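Local coordinates for Nrps/pks (Streptomyces albus, PDB 4OPE), which probably catalyses decarboxylative condensation of acyl building blocks, as a ketosynthase domain of the AT-less polyketide synthase machinery that makes oxazolomycin, at residues H104-A109 against A245-R250; N204-P209 against P239-G244; S267-H272 against L295-L300. All coordinates share one frame; numbering follows the deposited sequence.

Interaction 1 of 3, residues H104-A109 against A245-R250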
loop_
_atom_site.group_PDB
_atom_site.type_symbol
_atom_site.label_atom_id
_atom_site.label_comp_id
_atom_site.label_asym_id
_atom_site.label_seq_id
_atom_site.Cartn_x
_atom_site.Cartn_y
_atom_site.Cartn_z
ATOM N N HIS A 104 4.130 21.558 3.120
ATOM C CA HIS A 104 3.836 22.217 4.364
ATOM C C HIS A 104 4.328 21.423 5.563
ATOM O O HIS A 104 4.710 22.014 6.568
ATOM C CB HIS A 104 2.377 22.520 4.480
ATOM C CG HIS A 104 1.917 23.585 3.545
ATOM N ND1 HIS A 104 0.710 23.529 2.889
ATOM C CD2 HIS A 104 2.501 24.742 3.162
ATOM C CE1 HIS A 104 0.560 24.607 2.144
ATOM N NE2 HIS A 104 1.630 25.367 2.305
ATOM N N LEU A 105 4.365 20.107 5.454
ATOM C CA LEU A 105 4.931 19.295 6.517
ATOM C C LEU A 105 6.398 19.678 6.785
ATOM O O LEU A 105 6.834 19.818 7.967
ATOM C CB LEU A 105 4.848 17.800 6.141
ATOM C CG LEU A 105 5.650 16.763 6.929
ATOM C CD1 LEU A 105 5.120 16.833 8.342
ATOM C CD2 LEU A 105 5.476 15.342 6.412
ATOM N N LEU A 106 7.187 19.824 5.717
ATOM C CA LEU A 106 8.602 20.110 5.912
ATOM C C LEU A 106 8.761 21.466 6.578
ATOM O O LEU A 106 9.563 21.636 7.503
ATOM C CB LEU A 106 9.326 20.041 4.611
ATOM C CG LEU A 106 9.987 18.708 4.277
ATOM C CD1 LEU A 106 9.315 17.456 4.807
ATOM C CD2 LEU A 106 10.185 18.640 2.786
ATOM N N GLU A 107 7.927 22.416 6.181
ATOM C CA GLU A 107 7.940 23.711 6.843
ATOM C C GLU A 107 7.557 23.597 8.310
ATOM O O GLU A 107 8.189 24.197 9.168
ATOM C CB GLU A 107 7.058 24.714 6.113
ATOM C CG GLU A 107 7.532 24.925 4.684
ATOM C CD GLU A 107 6.849 26.081 3.975
ATOM O OE1 GLU A 107 5.614 26.316 4.279
ATOM O OE2 GLU A 107 7.559 26.725 3.123
ATOM N N ASP A 108 6.580 22.775 8.631
ATOM C CA ASP A 108 6.199 22.654 10.038
ATOM C C ASP A 108 7.294 21.975 10.857
ATOM O O ASP A 108 7.541 22.349 11.968
ATOM C CB ASP A 108 4.867 21.946 10.213
ATOM C CG ASP A 108 4.446 21.866 11.679
ATOM O OD1 ASP A 108 3.999 22.897 12.285
ATOM O OD2 ASP A 108 4.561 20.747 12.225
ATOM N N ALA A 109 7.973 21.003 10.292
ATOM C CA ALA A 109 9.112 20.421 10.940
ATOM C C ALA A 109 10.349 21.319 11.002
ATOM O O ALA A 109 11.344 20.864 11.554
ATOM C CB ALA A 109 9.492 19.128 10.225
ATOM N N ALA A 245 -0.130 14.590 6.870
ATOM C CA ALA A 245 1.124 13.881 6.945
ATOM C C ALA A 245 1.893 14.288 8.188
ATOM O O ALA A 245 1.775 15.418 8.664
ATOM C CB ALA A 245 1.937 14.186 5.702
ATOM N N VAL A 246 2.679 13.350 8.694
ATOM C CA VAL A 246 3.574 13.606 9.771
ATOM C C VAL A 246 4.971 13.237 9.307
ATOM O O VAL A 246 5.166 12.455 8.347
ATOM C CB VAL A 246 3.227 12.748 11.003
ATOM C CG1 VAL A 246 1.883 13.137 11.580
ATOM C CG2 VAL A 246 3.219 11.268 10.680
ATOM N N LEU A 247 5.968 13.754 10.015
ATOM C CA LEU A 247 7.379 13.482 9.646
ATOM C C LEU A 247 8.035 12.784 10.798
ATOM O O LEU A 247 7.953 13.250 11.933
ATOM C CB LEU A 247 8.134 14.774 9.292
ATOM C CG LEU A 247 9.555 14.542 8.719
ATOM C CD1 LEU A 247 9.510 13.907 7.365
ATOM C CD2 LEU A 247 10.296 15.834 8.579
ATOM N N LEU A 248 8.679 11.669 10.488
ATOM C CA LEU A 248 9.193 10.746 11.494
ATOM C C LEU A 248 10.722 10.630 11.486
ATOM O O LEU A 248 11.367 10.801 10.448
ATOM C CB LEU A 248 8.577 9.380 11.261
ATOM C CG LEU A 248 7.045 9.348 11.248
ATOM C CD1 LEU A 248 6.536 8.104 10.534
ATOM C CD2 LEU A 248 6.511 9.386 12.667
ATOM N N LYS A 249 11.276 10.332 12.651
ATOM C CA LYS A 249 12.724 10.420 12.911
ATOM C C LYS A 249 13.044 9.569 14.139
ATOM O O LYS A 249 12.197 9.439 15.014
ATOM C CB LYS A 249 13.069 11.857 13.287
ATOM C CG LYS A 249 14.234 12.518 12.586
ATOM C CD LYS A 249 13.954 13.996 12.434
ATOM C CE LYS A 249 14.966 14.708 11.535
ATOM N NZ LYS A 249 14.311 15.840 10.791
ATOM N N ARG A 250 14.254 9.029 14.230
ATOM C CA ARG A 250 14.757 8.500 15.499
ATOM C C ARG A 250 14.930 9.608 16.513
ATOM O O ARG A 250 15.390 10.701 16.148
ATOM C CB ARG A 250 16.095 7.825 15.313
ATOM C CG ARG A 250 15.975 6.472 14.678
ATOM C CD ARG A 250 17.313 5.809 14.653
ATOM N NE ARG A 250 17.366 4.623 13.807
ATOM C CZ ARG A 250 16.939 3.417 14.176
ATOM N NH1 ARG A 250 16.365 3.221 15.372
ATOM N NH2 ARG A 250 17.077 2.400 13.326
HETATM O O HOH W 1 12.787 18.420 11.337
#

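Interaction 2 of 3, residues N204-P209 against P239-G244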
loop_
_atom_site.group_PDB
_atom_site.type_symbol
_atom_site.label_atom_id
_atom_site.label_comp_id
_atom_site.label_asym_id
_atom_site.label_seq_id
_atom_site.Cartn_x
_atom_site.Cartn_y
_atom_site.Cartn_z
ATOM N N ASN A 204 -7.667 11.860 1.121
ATOM C CA ASN A 204 -8.925 11.441 0.574
ATOM C C ASN A 204 -9.726 12.632 0.038
ATOM O O ASN A 204 -9.977 13.588 0.769
ATOM C CB ASN A 204 -9.683 10.757 1.683
ATOM C CG ASN A 204 -10.946 10.093 1.206
ATOM O OD1 ASN A 204 -10.883 9.111 0.467
ATOM N ND2 ASN A 204 -12.103 10.589 1.669
ATOM N N VAL A 205 -10.120 12.565 -1.234
ATOM C CA VAL A 205 -10.973 13.586 -1.850
ATOM C C VAL A 205 -12.213 12.984 -2.449
ATOM O O VAL A 205 -12.128 12.024 -3.170
ATOM C CB VAL A 205 -10.249 14.340 -2.970
ATOM C CG1 VAL A 205 -11.160 15.378 -3.576
ATOM C CG2 VAL A 205 -9.022 15.048 -2.433
ATOM N N SER A 206 -13.358 13.582 -2.149
ATOM C CA SER A 206 -14.666 13.184 -2.666
ATOM C C SER A 206 -14.951 13.913 -3.972
ATOM O O SER A 206 -15.728 14.888 -4.022
ATOM C CB SER A 206 -15.750 13.590 -1.683
ATOM O OG SER A 206 -15.581 12.903 -0.473
ATOM N N SER A 207 -14.325 13.422 -5.015
ATOM C CA SER A 207 -14.327 14.075 -6.306
ATOM C C SER A 207 -15.530 13.707 -7.163
ATOM O O SER A 207 -15.861 14.456 -8.056
ATOM C CB SER A 207 -13.075 13.655 -7.072
ATOM O OG SER A 207 -13.165 12.266 -7.362
ATOM N N HIS A 208 -16.148 12.555 -6.912
ATOM C CA HIS A 208 -17.151 12.039 -7.801
ATOM C C HIS A 208 -18.371 11.542 -7.035
ATOM O O HIS A 208 -18.233 10.926 -5.990
ATOM C CB HIS A 208 -16.522 10.903 -8.572
ATOM C CG HIS A 208 -17.236 10.534 -9.832
ATOM N ND1 HIS A 208 -18.422 9.848 -9.829
ATOM C CD2 HIS A 208 -16.899 10.690 -11.129
ATOM C CE1 HIS A 208 -18.805 9.613 -11.068
ATOM N NE2 HIS A 208 -17.891 10.108 -11.878
ATOM N N PRO A 209 -19.571 11.818 -7.550
ATOM C CA PRO A 209 -20.832 11.396 -6.935
ATOM C C PRO A 209 -21.070 9.883 -6.833
ATOM O O PRO A 209 -21.880 9.450 -6.041
ATOM C CB PRO A 209 -21.891 12.028 -7.856
ATOM C CG PRO A 209 -21.202 12.295 -9.156
ATOM C CD PRO A 209 -19.807 12.657 -8.747
ATOM N N PRO A 239 -19.164 10.904 4.823
ATOM C CA PRO A 239 -17.823 11.035 4.277
ATOM C C PRO A 239 -17.219 12.413 4.514
ATOM O O PRO A 239 -17.913 13.432 4.553
ATOM C CB PRO A 239 -18.024 10.804 2.764
ATOM C CG PRO A 239 -19.336 10.138 2.637
ATOM C CD PRO A 239 -20.144 10.766 3.743
ATOM N N ALA A 240 -15.923 12.438 4.656
ATOM C CA ALA A 240 -15.226 13.688 4.711
ATOM C C ALA A 240 -13.910 13.632 3.960
ATOM O O ALA A 240 -13.339 12.547 3.774
ATOM C CB ALA A 240 -14.974 14.056 6.143
ATOM N N GLU A 241 -13.451 14.811 3.540
ATOM C CA GLU A 241 -12.241 14.938 2.771
ATOM C C GLU A 241 -11.053 15.368 3.667
ATOM O O GLU A 241 -11.218 15.947 4.731
ATOM C CB GLU A 241 -12.460 15.962 1.700
ATOM C CG GLU A 241 -13.431 15.539 0.621
ATOM C CD GLU A 241 -13.588 16.600 -0.471
ATOM O OE1 GLU A 241 -13.678 16.261 -1.666
ATOM O OE2 GLU A 241 -13.613 17.792 -0.147
ATOM N N GLY A 242 -9.854 15.024 3.259
ATOM C CA GLY A 242 -8.701 15.444 4.017
ATOM C C GLY A 242 -7.373 15.002 3.444
ATOM O O GLY A 242 -7.286 14.065 2.664
ATOM N N SER A 243 -6.339 15.684 3.880
ATOM C CA SER A 243 -4.975 15.367 3.527
ATOM C C SER A 243 -4.144 15.621 4.777
ATOM O O SER A 243 -4.328 16.666 5.449
ATOM C CB SER A 243 -4.500 16.332 2.453
ATOM O OG SER A 243 -3.330 15.868 1.835
ATOM N N GLY A 244 -3.241 14.685 5.102
ATOM C CA GLY A 244 -2.411 14.879 6.228
ATOM C C GLY A 244 -1.157 14.081 6.188
ATOM O O GLY A 244 -1.101 13.031 5.580
#

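Interaction 3 of 3, residues S267-H272 against L295-L300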
loop_
_atom_site.group_PDB
_atom_site.type_symbol
_atom_site.label_atom_id
_atom_site.label_comp_id
_atom_site.label_asym_id
_atom_site.label_seq_id
_atom_site.Cartn_x
_atom_site.Cartn_y
_atom_site.Cartn_z
ATOM N N SER A 267 4.258 2.879 20.491
ATOM C CA SER A 267 4.010 1.656 19.746
ATOM C C SER A 267 2.988 1.834 18.597
ATOM O O SER A 267 2.181 2.788 18.566
ATOM C CB SER A 267 3.518 0.541 20.682
ATOM O OG SER A 267 2.139 0.694 21.026
ATOM N N THR A 268 3.076 0.908 17.643
ATOM C CA THR A 268 2.056 0.762 16.615
ATOM C C THR A 268 1.733 -0.707 16.384
ATOM O O THR A 268 2.582 -1.567 16.556
ATOM C CB THR A 268 2.436 1.395 15.251
ATOM O OG1 THR A 268 3.570 0.728 14.707
ATOM C CG2 THR A 268 2.746 2.846 15.417
ATOM N N ALA A 269 0.500 -0.965 15.976
ATOM C CA ALA A 269 0.123 -2.290 15.609
ATOM C C ALA A 269 -0.988 -2.327 14.560
ATOM O O ALA A 269 -1.857 -1.408 14.475
ATOM C CB ALA A 269 -0.284 -3.043 16.853
ATOM N N VAL A 270 -0.918 -3.383 13.741
ATOM C CA VAL A 270 -1.938 -3.683 12.735
ATOM C C VAL A 270 -2.303 -5.153 12.751
ATOM O O VAL A 270 -1.528 -6.018 13.161
ATOM C CB VAL A 270 -1.542 -3.228 11.308
ATOM C CG1 VAL A 270 -1.180 -1.753 11.312
ATOM C CG2 VAL A 270 -0.376 -4.039 10.758
ATOM N N ASN A 271 -3.529 -5.415 12.343
ATOM C CA ASN A 271 -4.010 -6.786 12.175
ATOM C C ASN A 271 -5.283 -6.839 11.335
ATOM O O ASN A 271 -5.639 -5.877 10.629
ATOM C CB ASN A 271 -4.181 -7.443 13.556
ATOM C CG ASN A 271 -5.457 -7.033 14.280
ATOM O OD1 ASN A 271 -6.115 -6.042 13.956
ATOM N ND2 ASN A 271 -5.805 -7.809 15.277
ATOM N N HIS A 272 -5.968 -7.968 11.402
ATOM C CA HIS A 272 -7.203 -8.144 10.652
ATOM C C HIS A 272 -8.212 -8.939 11.432
ATOM O O HIS A 272 -7.847 -9.803 12.227
ATOM C CB HIS A 272 -6.940 -8.848 9.323
ATOM C CG HIS A 272 -8.076 -8.736 8.359
ATOM N ND1 HIS A 272 -9.046 -9.701 8.236
ATOM C CD2 HIS A 272 -8.412 -7.760 7.488
ATOM C CE1 HIS A 272 -9.921 -9.336 7.318
ATOM N NE2 HIS A 272 -9.565 -8.156 6.854
ATOM N N LEU A 295 -0.474 -1.951 23.650
ATOM C CA LEU A 295 -0.182 -1.579 25.027
ATOM C C LEU A 295 1.072 -2.279 25.549
ATOM O O LEU A 295 1.885 -1.692 26.235
ATOM C CB LEU A 295 -1.352 -1.908 25.922
ATOM C CG LEU A 295 -2.587 -1.046 25.773
ATOM C CD1 LEU A 295 -3.783 -1.728 26.415
ATOM C CD2 LEU A 295 -2.382 0.294 26.435
ATOM N N GLU A 296 1.213 -3.543 25.207
ATOM C CA GLU A 296 2.369 -4.303 25.564
ATOM C C GLU A 296 3.630 -3.758 24.928
ATOM O O GLU A 296 4.592 -3.497 25.625
ATOM C CB GLU A 296 2.188 -5.731 25.120
ATOM C CG GLU A 296 2.124 -6.695 26.274
ATOM C CD GLU A 296 3.177 -7.754 26.127
ATOM O OE1 GLU A 296 2.842 -8.967 26.230
ATOM O OE2 GLU A 296 4.338 -7.345 25.881
ATOM N N ARG A 297 3.640 -3.563 23.610
ATOM C CA ARG A 297 4.823 -3.018 22.946
ATOM C C ARG A 297 5.206 -1.643 23.489
ATOM O O ARG A 297 6.369 -1.308 23.525
ATOM C CB ARG A 297 4.595 -2.918 21.470
ATOM C CG ARG A 297 4.625 -4.255 20.763
ATOM C CD ARG A 297 3.952 -4.087 19.425
ATOM N NE ARG A 297 3.976 -5.286 18.614
ATOM C CZ ARG A 297 3.423 -5.370 17.407
ATOM N NH1 ARG A 297 2.787 -4.312 16.881
ATOM N NH2 ARG A 297 3.509 -6.512 16.716
ATOM N N ALA A 298 4.216 -0.874 23.922
ATOM C CA ALA A 298 4.415 0.444 24.474
ATOM C C ALA A 298 4.956 0.418 25.902
ATOM O O ALA A 298 5.450 1.437 26.412
ATOM C CB ALA A 298 3.085 1.172 24.482
ATOM N N GLY A 299 4.808 -0.714 26.582
ATOM C CA GLY A 299 5.099 -0.765 27.998
ATOM C C GLY A 299 4.130 0.023 28.856
ATOM O O GLY A 299 4.494 0.542 29.897
ATOM N N LEU A 300 2.874 0.044 28.456
ATOM C CA LEU A 300 1.907 0.930 29.050
ATOM C C LEU A 300 0.750 0.144 29.609
ATOM O O LEU A 300 0.282 -0.803 29.013
ATOM C CB LEU A 300 1.400 1.887 27.979
ATOM C CG LEU A 300 0.383 2.957 28.354
ATOM C CD1 LEU A 300 1.061 4.054 29.138
ATOM C CD2 LEU A 300 -0.220 3.572 27.119
HETATM O O HOH W 2 1.263 -5.355 14.459
#

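Interaction 1 of 3, residues H104-A109 against A245-R250
The forked end of Leu105 is the main bump of this contact, and the hollow it fills is the shallow trough on strand 245-250 between the side chains of Ala245 and Leu247. The evidence is in its two methyls. Leu105 CD2 lies over the backbone of Val246, 3.5 Å from Val246 O, and also meets Ala245 CB at 3.8 Å. Leu105 CD1 rests against the chain on the Leu247 side, 3.6 Å from Leu247 N, with Leu247 CB 3.8 Å from the same Leu105 CD1. Val246 sends its own side chain to the opposite side of the strand, so the floor of the trough is main chain. Leu105 CG stands anti to the backbone N (chi1 166°), which carries the fork down onto the strand.

Leu247 answers in the other direction. Its CD2 packs at the C-terminal end of the helix, against Ala109, whose CB is 3.8 Å from Leu247 CD2, while Leu106 CD1 borders the same methyl more loosely at 4.2 Å. Small Ala109 thus admits the branched tip, and Leu105 and Leu247 cross obliquely. No direct hydrogen bond joins the segments. The polar link is a water that donates to Ala109 O and accepts from Lys249 NZ, bridging the helix end to the strand.

The helix and strand segments cross at -51°, with an axial separation of 8.4 Å. Strand 242-250 pairs with strands 9-17 and 197-204, and Val199 of the latter also packs on Leu105 and Leu247. Helix 93-108 therefore covers the face bearing Ala245 and Leu247, while Leu248 on the reverse face packs against Leu183, Ala186 and Ile190 of helix 178-192, making this strand part of a layer sandwiched between helices, as in the thiolase fold.

Interaction 2 of 3, residues N204-P209 against P239-G244
An antiparallel hydrogen-bonded pair, Asn204 with Gly242, links the end of strand 197-204 to the start of strand 242-250 in the thiolase-type sheet. Both of its bonds are nearly straight: Asn204 N to Gly242 O at 2.7 Å (162° at the hydrogen) and Gly242 N to Asn204 O at 2.9 Å. Beyond this pair side chains take over. Asn204 ND2 donates a hydrogen bond to Ala240 O, 3.1 Å away and close to the plane of the Asn204 amide; the same ND2 also bonds Glu353 OE2.

Glu241 reaches across to the 204-209 loop, with CG beside its own backbone N (chi1 -69°) and the chain extended beyond it. Glu241 OE1 accepts a bent hydrogen bond (135° at the hydrogen) from Ser206 N at 2.7 Å through the anti lone pair, at the centre of an inverse gamma turn. OE2 meets Arg45 in a salt bridge and bonds Leu70 N, so both carboxylate oxygens of this buried group are satisfied. An alanine here would probably leave Ser206 N, Leu70 N and the Arg45 charge without their carboxylate mate and free the turn to shift.

Helix 93-108 packs nearby, Pro93 on Val205 and Ile97 on Ser243. Helix 210-217 follows the loop, its Lys211 bonding Ser206 OG and its Tyr212 and Leu215 touching Pro239.

Interaction 3 of 3, residues S267-H272 against L295-L300
The guanidinium of Arg297 meets strand 267-272 by its edge: Thr268 O and a bridging water both lie near its plane, whereas the methyl of Ala269 comes in obliquely. NH1 does the touching. Arg297 NH1 reaches Thr268 O at 2.8 Å, but the angle of 125° at the hydrogen makes this a weak bond. The water accepts from the same Arg297 NH1 at 3.0 Å and from Val270 N at 3.0 Å, extending the link two residues further along the strand. Ala269 CB is 3.3 Å from Arg297 NH1. An aliphatic chain extended from CG to NE spans from the helix to this position.

Near the helix end, Ser267 fits against the backbone. Ser267 CB lies 3.6 Å from Ala298 N and 3.7 Å from Arg297 CB. Ser267 OG sits between backbone N and carbonyl carbon (chi1 78°), from where it touches Ala298 CB and bonds Ala294 O, within the last turns of helix 284-298. That helix ends in a Schellman motif at Gly299.

The NH2 end of Arg297 is engaged by Glu293 in a salt bridge and, weakly at long range, by Asp194 of the second subunit. With Arg188 NH2 a like charge nearby, these carboxylates would help to balance the charge, while the strand contributes a neutral carbonyl and a water-mediated link to the same arginine.

From the N terminus, helix 93-108 supplies the first half of interaction 1, whose partner on strand 242-250 comes 136 residues later. Within that long loop, interaction 2 closes a shorter one of about 30 residues, from the end of strand 197-204 to residues 239-244, which run directly into the strand segment of interaction 1. Interaction 3 follows in series, closing a loop between strand 263-272 and helix 284-298. The centres of interactions 1 and 2 are about 22 Å apart, and the centre of interaction 3 is about 23 and 29 Å from them. All three reach one mixed sheet; interactions 2 and 3 also touch the second subunit.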